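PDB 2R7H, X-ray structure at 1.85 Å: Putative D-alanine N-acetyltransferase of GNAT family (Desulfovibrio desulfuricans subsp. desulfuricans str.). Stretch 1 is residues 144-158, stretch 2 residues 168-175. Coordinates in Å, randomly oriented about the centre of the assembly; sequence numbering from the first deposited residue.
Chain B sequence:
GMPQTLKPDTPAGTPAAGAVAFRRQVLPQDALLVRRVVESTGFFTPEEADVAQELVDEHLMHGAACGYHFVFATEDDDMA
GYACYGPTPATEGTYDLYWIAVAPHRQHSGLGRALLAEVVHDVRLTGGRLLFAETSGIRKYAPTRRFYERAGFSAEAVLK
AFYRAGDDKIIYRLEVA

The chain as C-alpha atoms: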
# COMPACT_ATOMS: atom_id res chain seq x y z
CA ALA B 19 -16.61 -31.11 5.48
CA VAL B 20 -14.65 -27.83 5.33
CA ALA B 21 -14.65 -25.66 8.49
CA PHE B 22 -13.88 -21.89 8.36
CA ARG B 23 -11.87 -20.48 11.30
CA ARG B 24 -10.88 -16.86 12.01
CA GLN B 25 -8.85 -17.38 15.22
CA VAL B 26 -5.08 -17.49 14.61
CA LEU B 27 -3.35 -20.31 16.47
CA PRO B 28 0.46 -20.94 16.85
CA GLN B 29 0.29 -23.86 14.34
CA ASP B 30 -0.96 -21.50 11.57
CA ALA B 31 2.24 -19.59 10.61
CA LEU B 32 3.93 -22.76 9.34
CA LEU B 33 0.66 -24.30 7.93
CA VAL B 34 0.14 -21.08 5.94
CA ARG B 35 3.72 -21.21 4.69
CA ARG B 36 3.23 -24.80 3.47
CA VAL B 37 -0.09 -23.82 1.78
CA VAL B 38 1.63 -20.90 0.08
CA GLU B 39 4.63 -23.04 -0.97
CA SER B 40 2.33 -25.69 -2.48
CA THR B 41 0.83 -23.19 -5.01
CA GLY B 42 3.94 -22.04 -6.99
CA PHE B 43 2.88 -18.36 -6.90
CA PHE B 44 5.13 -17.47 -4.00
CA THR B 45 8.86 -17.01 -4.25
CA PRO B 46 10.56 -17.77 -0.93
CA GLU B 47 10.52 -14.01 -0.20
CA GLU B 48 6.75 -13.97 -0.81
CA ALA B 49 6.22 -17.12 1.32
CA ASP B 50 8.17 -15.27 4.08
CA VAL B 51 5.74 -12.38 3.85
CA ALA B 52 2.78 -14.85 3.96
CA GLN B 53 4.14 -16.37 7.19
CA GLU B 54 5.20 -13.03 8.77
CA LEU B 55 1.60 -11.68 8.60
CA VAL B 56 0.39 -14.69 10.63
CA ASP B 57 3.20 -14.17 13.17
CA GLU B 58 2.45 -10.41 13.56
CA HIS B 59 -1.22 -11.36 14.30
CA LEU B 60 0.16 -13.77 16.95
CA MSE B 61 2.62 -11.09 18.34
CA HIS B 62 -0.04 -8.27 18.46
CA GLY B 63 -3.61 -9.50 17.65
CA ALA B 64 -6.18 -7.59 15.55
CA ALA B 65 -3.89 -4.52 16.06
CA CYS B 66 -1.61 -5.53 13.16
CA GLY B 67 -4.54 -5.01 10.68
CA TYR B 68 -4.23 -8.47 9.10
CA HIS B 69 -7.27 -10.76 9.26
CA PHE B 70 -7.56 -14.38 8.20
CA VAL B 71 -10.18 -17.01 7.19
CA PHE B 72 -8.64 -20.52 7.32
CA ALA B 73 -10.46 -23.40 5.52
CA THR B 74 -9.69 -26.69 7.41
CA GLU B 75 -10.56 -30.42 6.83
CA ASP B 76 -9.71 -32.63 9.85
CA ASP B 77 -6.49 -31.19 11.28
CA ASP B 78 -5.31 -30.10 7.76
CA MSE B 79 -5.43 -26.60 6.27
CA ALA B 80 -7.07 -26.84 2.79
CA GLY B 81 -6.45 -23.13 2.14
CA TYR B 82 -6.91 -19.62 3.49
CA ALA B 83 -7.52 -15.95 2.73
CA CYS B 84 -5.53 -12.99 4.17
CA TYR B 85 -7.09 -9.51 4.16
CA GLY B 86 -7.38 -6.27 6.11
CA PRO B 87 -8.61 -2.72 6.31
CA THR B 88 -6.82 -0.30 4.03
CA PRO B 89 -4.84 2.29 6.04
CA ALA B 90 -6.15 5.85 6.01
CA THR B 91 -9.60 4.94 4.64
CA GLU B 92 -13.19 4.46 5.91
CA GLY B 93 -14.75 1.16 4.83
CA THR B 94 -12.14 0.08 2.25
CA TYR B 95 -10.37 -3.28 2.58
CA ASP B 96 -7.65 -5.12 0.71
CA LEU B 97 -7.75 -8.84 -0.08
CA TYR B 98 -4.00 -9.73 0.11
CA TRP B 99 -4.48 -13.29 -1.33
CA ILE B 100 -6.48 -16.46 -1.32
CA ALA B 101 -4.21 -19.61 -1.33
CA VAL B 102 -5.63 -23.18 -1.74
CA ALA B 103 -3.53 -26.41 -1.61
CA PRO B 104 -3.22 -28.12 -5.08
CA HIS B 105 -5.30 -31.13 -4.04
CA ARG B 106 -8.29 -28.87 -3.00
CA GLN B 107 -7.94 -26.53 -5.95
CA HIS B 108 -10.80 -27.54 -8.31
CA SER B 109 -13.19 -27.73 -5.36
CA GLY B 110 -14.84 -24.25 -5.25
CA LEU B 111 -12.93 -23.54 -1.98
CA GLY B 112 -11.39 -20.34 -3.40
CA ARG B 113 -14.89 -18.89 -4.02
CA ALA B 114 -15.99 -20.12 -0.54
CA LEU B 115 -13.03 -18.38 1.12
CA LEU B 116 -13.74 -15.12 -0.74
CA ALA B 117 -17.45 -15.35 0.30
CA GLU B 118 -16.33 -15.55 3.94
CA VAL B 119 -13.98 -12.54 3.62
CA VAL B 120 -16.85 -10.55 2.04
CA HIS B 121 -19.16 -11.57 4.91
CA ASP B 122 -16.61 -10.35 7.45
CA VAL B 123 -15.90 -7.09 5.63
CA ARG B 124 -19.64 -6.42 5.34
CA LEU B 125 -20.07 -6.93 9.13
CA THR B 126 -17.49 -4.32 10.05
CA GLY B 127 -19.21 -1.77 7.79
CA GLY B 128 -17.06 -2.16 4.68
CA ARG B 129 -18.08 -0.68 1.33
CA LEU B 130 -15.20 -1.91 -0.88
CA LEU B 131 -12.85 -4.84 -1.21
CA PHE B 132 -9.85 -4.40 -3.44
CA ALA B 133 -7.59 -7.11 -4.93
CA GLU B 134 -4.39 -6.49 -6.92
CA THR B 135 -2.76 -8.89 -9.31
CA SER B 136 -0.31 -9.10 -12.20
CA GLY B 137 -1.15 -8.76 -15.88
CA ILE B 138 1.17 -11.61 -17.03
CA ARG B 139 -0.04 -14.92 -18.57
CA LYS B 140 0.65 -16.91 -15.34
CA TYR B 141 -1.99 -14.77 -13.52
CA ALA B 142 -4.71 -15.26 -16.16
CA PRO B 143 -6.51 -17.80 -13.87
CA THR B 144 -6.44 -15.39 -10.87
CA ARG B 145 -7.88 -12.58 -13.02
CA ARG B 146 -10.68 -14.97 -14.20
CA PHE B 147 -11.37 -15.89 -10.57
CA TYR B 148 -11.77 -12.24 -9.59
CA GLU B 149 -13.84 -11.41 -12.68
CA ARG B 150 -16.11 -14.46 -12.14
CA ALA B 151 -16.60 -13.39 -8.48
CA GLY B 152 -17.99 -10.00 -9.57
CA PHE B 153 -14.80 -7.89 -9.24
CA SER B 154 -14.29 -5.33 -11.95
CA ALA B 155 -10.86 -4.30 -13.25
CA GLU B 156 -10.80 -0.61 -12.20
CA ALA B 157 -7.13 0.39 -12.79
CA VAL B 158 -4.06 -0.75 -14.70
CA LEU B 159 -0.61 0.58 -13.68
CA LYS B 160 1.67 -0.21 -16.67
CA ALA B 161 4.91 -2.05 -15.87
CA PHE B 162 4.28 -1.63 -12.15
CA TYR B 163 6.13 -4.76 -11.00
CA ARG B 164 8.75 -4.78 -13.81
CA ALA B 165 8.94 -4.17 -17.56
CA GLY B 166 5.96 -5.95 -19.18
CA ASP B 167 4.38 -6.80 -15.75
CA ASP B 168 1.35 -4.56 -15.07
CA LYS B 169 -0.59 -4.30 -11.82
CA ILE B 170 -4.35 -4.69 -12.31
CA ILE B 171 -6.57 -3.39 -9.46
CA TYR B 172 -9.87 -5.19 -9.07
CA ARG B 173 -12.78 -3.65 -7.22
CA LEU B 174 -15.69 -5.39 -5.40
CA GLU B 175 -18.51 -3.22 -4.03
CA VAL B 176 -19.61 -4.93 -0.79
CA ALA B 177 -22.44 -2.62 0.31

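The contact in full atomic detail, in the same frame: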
# COMPACT_ATOMS: atom_id res chain seq x y z
N THR B 144 -6.11 -16.30 -11.97
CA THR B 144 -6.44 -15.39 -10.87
C THR B 144 -7.35 -14.28 -11.35
O THR B 144 -8.32 -13.97 -10.69
CB THR B 144 -5.17 -14.75 -10.29
OG1 THR B 144 -4.27 -15.78 -9.84
CG2 THR B 144 -5.51 -13.84 -9.13
N ARG B 145 -7.02 -13.65 -12.47
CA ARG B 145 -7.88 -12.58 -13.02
C ARG B 145 -9.30 -13.08 -13.33
O ARG B 145 -10.27 -12.36 -13.07
CB ARG B 145 -7.23 -11.93 -14.26
CG ARG B 145 -5.97 -11.17 -13.94
CD ARG B 145 -5.51 -10.27 -15.06
NE ARG B 145 -5.18 -10.95 -16.32
CZ ARG B 145 -4.05 -11.61 -16.56
NH1 ARG B 145 -3.12 -11.75 -15.63
NH2 ARG B 145 -3.85 -12.18 -17.74
N ARG B 146 -9.40 -14.31 -13.88
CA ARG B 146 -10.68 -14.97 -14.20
C ARG B 146 -11.46 -15.17 -12.91
O ARG B 146 -12.65 -14.84 -12.85
CB ARG B 146 -10.46 -16.34 -14.92
N PHE B 147 -10.78 -15.69 -11.89
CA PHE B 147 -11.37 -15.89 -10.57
C PHE B 147 -12.03 -14.63 -10.04
O PHE B 147 -13.21 -14.64 -9.66
CB PHE B 147 -10.30 -16.38 -9.58
CG PHE B 147 -10.79 -16.55 -8.19
CD1 PHE B 147 -11.52 -17.68 -7.82
CD2 PHE B 147 -10.49 -15.61 -7.21
CE1 PHE B 147 -11.97 -17.83 -6.54
CE2 PHE B 147 -10.92 -15.78 -5.94
CZ PHE B 147 -11.66 -16.90 -5.59
N TYR B 148 -11.27 -13.53 -10.05
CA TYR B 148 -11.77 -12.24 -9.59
C TYR B 148 -12.93 -11.74 -10.44
O TYR B 148 -13.94 -11.31 -9.88
CB TYR B 148 -10.66 -11.17 -9.47
CG TYR B 148 -9.59 -11.44 -8.42
CD1 TYR B 148 -9.93 -11.88 -7.12
CD2 TYR B 148 -8.26 -11.10 -8.65
CE1 TYR B 148 -8.97 -12.11 -6.16
CE2 TYR B 148 -7.30 -11.30 -7.66
CZ TYR B 148 -7.68 -11.80 -6.41
OH TYR B 148 -6.75 -12.02 -5.41
N GLU B 149 -12.78 -11.83 -11.76
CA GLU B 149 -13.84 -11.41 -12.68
C GLU B 149 -15.10 -12.24 -12.52
O GLU B 149 -16.20 -11.66 -12.56
CB GLU B 149 -13.33 -11.42 -14.11
CG GLU B 149 -12.33 -10.28 -14.32
CD GLU B 149 -11.57 -10.31 -15.63
OE1 GLU B 149 -11.82 -11.19 -16.49
OE2 GLU B 149 -10.69 -9.41 -15.79
N ARG B 150 -14.95 -13.55 -12.33
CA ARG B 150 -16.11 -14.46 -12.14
C ARG B 150 -16.80 -14.18 -10.80
O ARG B 150 -18.01 -14.34 -10.69
CB ARG B 150 -15.70 -15.93 -12.18
N ALA B 151 -16.05 -13.70 -9.80
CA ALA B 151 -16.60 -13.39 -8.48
C ALA B 151 -17.28 -12.03 -8.42
O ALA B 151 -17.76 -11.63 -7.36
CB ALA B 151 -15.53 -13.53 -7.39
N GLY B 152 -17.34 -11.31 -9.53
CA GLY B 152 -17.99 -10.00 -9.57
C GLY B 152 -17.08 -8.79 -9.37
O GLY B 152 -17.59 -7.70 -9.18
N PHE B 153 -15.76 -9.00 -9.38
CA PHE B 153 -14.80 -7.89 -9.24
C PHE B 153 -14.69 -7.29 -10.62
O PHE B 153 -14.87 -7.99 -11.62
CB PHE B 153 -13.36 -8.29 -8.85
CG PHE B 153 -13.13 -8.66 -7.38
CD1 PHE B 153 -13.46 -9.92 -6.87
CD2 PHE B 153 -12.44 -7.77 -6.53
CE1 PHE B 153 -13.17 -10.24 -5.53
CE2 PHE B 153 -12.16 -8.08 -5.19
CZ PHE B 153 -12.53 -9.31 -4.68
N SER B 154 -14.46 -6.00 -10.69
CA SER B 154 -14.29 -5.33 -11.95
C SER B 154 -12.86 -4.75 -11.92
O SER B 154 -12.36 -4.34 -10.87
CB SER B 154 -15.34 -4.24 -12.14
OG SER B 154 -15.19 -3.22 -11.16
N ALA B 155 -12.18 -4.83 -13.06
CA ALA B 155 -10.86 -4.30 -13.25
C ALA B 155 -11.06 -2.80 -13.26
O ALA B 155 -11.66 -2.28 -14.18
CB ALA B 155 -10.32 -4.77 -14.63
N GLU B 156 -10.62 -2.08 -12.24
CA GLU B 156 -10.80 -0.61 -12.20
C GLU B 156 -9.57 0.22 -12.59
O GLU B 156 -9.73 1.37 -13.00
CB GLU B 156 -11.34 -0.16 -10.85
CG GLU B 156 -11.70 1.33 -10.77
CD GLU B 156 -12.35 1.72 -9.49
OE1 GLU B 156 -12.07 1.07 -8.47
OE2 GLU B 156 -13.08 2.74 -9.50
N ALA B 157 -8.36 -0.33 -12.46
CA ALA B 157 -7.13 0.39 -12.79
C ALA B 157 -6.06 -0.58 -13.26
O ALA B 157 -6.02 -1.74 -12.83
CB ALA B 157 -6.63 1.14 -11.56
N VAL B 158 -5.19 -0.06 -14.13
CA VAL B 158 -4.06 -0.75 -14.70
C VAL B 158 -2.88 0.23 -14.56
O VAL B 158 -3.00 1.38 -14.94
CB VAL B 158 -4.32 -1.10 -16.19
CG1 VAL B 158 -3.11 -1.84 -16.81
CG2 VAL B 158 -5.57 -1.96 -16.33
N ASP B 168 2.30 -5.56 -15.54
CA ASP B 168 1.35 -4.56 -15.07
C ASP B 168 0.62 -4.98 -13.82
O ASP B 168 0.45 -6.18 -13.61
CB ASP B 168 0.27 -4.35 -16.13
CG ASP B 168 0.83 -3.91 -17.47
OD1 ASP B 168 2.01 -3.49 -17.56
OD2 ASP B 168 0.05 -3.98 -18.44
N LYS B 169 0.20 -4.00 -13.01
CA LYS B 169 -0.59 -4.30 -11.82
C LYS B 169 -1.99 -3.98 -12.23
O LYS B 169 -2.21 -2.88 -12.76
CB LYS B 169 -0.23 -3.42 -10.61
CG LYS B 169 -1.07 -3.82 -9.34
CD LYS B 169 -0.54 -3.27 -8.06
CE LYS B 169 -0.71 -1.84 -7.90
NZ LYS B 169 -0.37 -1.46 -6.47
N ILE B 170 -2.93 -4.91 -12.00
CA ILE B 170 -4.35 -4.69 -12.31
C ILE B 170 -5.04 -4.62 -10.94
O ILE B 170 -4.80 -5.49 -10.09
CB ILE B 170 -5.03 -5.79 -13.16
CG1 ILE B 170 -4.40 -5.94 -14.56
CG2 ILE B 170 -6.54 -5.43 -13.39
CD1 ILE B 170 -3.03 -6.37 -14.58
N ILE B 171 -5.86 -3.59 -10.74
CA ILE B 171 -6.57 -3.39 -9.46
C ILE B 171 -8.03 -3.69 -9.72
O ILE B 171 -8.67 -3.07 -10.60
CB ILE B 171 -6.39 -1.97 -8.86
CG1 ILE B 171 -4.90 -1.62 -8.69
CG2 ILE B 171 -7.09 -1.91 -7.49
CD1 ILE B 171 -4.61 -0.17 -8.23
N TYR B 172 -8.53 -4.69 -8.99
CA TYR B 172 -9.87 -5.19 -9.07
C TYR B 172 -10.67 -4.65 -7.91
O TYR B 172 -10.23 -4.64 -6.78
CB TYR B 172 -9.87 -6.74 -9.07
CG TYR B 172 -9.51 -7.32 -10.41
CD1 TYR B 172 -10.47 -7.43 -11.42
CD2 TYR B 172 -8.24 -7.79 -10.66
CE1 TYR B 172 -10.15 -7.95 -12.66
CE2 TYR B 172 -7.93 -8.32 -11.90
CZ TYR B 172 -8.87 -8.39 -12.88
OH TYR B 172 -8.51 -8.90 -14.09
N ARG B 173 -11.88 -4.24 -8.20
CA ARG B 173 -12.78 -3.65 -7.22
C ARG B 173 -14.04 -4.51 -6.97
O ARG B 173 -14.65 -4.96 -7.92
CB ARG B 173 -13.27 -2.34 -7.85
CG ARG B 173 -14.24 -1.48 -7.03
CD ARG B 173 -14.96 -0.59 -7.95
NE ARG B 173 -15.85 0.30 -7.23
CZ ARG B 173 -15.46 1.42 -6.63
NH1 ARG B 173 -14.18 1.78 -6.59
NH2 ARG B 173 -16.39 2.14 -6.01
N LEU B 174 -14.41 -4.72 -5.71
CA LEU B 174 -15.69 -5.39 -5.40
C LEU B 174 -16.46 -4.47 -4.46
O LEU B 174 -15.98 -4.11 -3.40
CB LEU B 174 -15.52 -6.73 -4.69
CG LEU B 174 -16.77 -7.58 -4.41
CD1 LEU B 174 -17.35 -8.14 -5.68
CD2 LEU B 174 -16.42 -8.72 -3.52
N GLU B 175 -17.64 -4.04 -4.88
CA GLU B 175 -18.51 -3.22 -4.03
C GLU B 175 -19.23 -4.24 -3.16
O GLU B 175 -19.86 -5.18 -3.67
CB GLU B 175 -19.47 -2.38 -4.85
CG GLU B 175 -18.72 -1.39 -5.72
CD GLU B 175 -19.57 -0.47 -6.53
OE1 GLU B 175 -20.79 -0.42 -6.31
OE2 GLU B 175 -19.00 0.23 -7.40
O HOH W 1 -18.45 -4.88 -7.74
O HOH W 2 -17.08 -3.26 -9.23

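Helix 144-150 ends in a tight turn, and strand 154-158 then runs back antiparallel to strand 168-175, so that the second stretch meets a helix flank and a strand edge at once. Tyr172 is the main bump, with more of its surface covered by the other stretch than any other residue here. Its ring lies in a hollow lined by Arg145, Tyr148, Glu149, Phe153 and Ala155. Tyr148 CB sits over one face, 4.2 Å from the centroid of the Tyr172 ring and 14° off its normal; the two tyrosine rings themselves meet obliquely, planes at 45°, with Tyr148 CD2 3.9 Å from Tyr172 CD2. The small side chain of Ala155 fits against the ring, its CB 3.7 Å from Tyr172 CE1. At the tip, Tyr172 OH packs 3.3 Å from Arg145 CB and donates a hydrogen bond to Glu149 OE2 (2.8 Å), which lies near the ring plane, so the polar end of an otherwise packed side chain is satisfied by the helix.

Gly152 closes the helix in a Schellman motif: its phi is positive, and Phe153 N reaches back to Tyr148 O (3.0 Å) while Gly152 N reaches Glu149 O (3.3 Å). A CB at these backbone angles would be jammed against the carbonyl O of Ala151. Leu174 fills the space beside this turn, its CD1 3.5 Å from Gly152 O, while its CB lies over a face of the Phe153 ring, 3.8 Å from the centroid. Phe153 also touches the base of Tyr172, CD2 to CB 3.8 Å.

The strands are zipped by Ser154 N to Arg173 O (3.0 Å) and Arg173 N to Ser154 O (2.7 Å), then by Ile171 N to Ala157 O (2.8 Å). Between these pairs the register slips by one in a beta bulge: Ile171 O accepts from Glu156 N at 2.7 Å and, weakly, from Ala157 N at 3.3 Å. Ala155, Val158, Ile170 and Tyr172 share one face of the sheet, where Ala155 CB rests 4.0 Å from Ile170 CG2. Ser154, Ala157, Ile171 and Arg173 share the other, where Ala157 CB meets Ile171 CD1 at 4.1 Å. Glu156, at the bulge, extends with chi1 and chi2 both t, bringing OE1 2.9 Å from Arg173 NH1 in a salt bridge near the guanidinium plane. Arg173 NE forms a second, with Glu175 OE2 at 3.2 Å. The oxygen of one water lies 3.3 Å from Gly152 O, to which the water donates, and 3.1 Å from Glu175 N, from which it accepts, so it links the two.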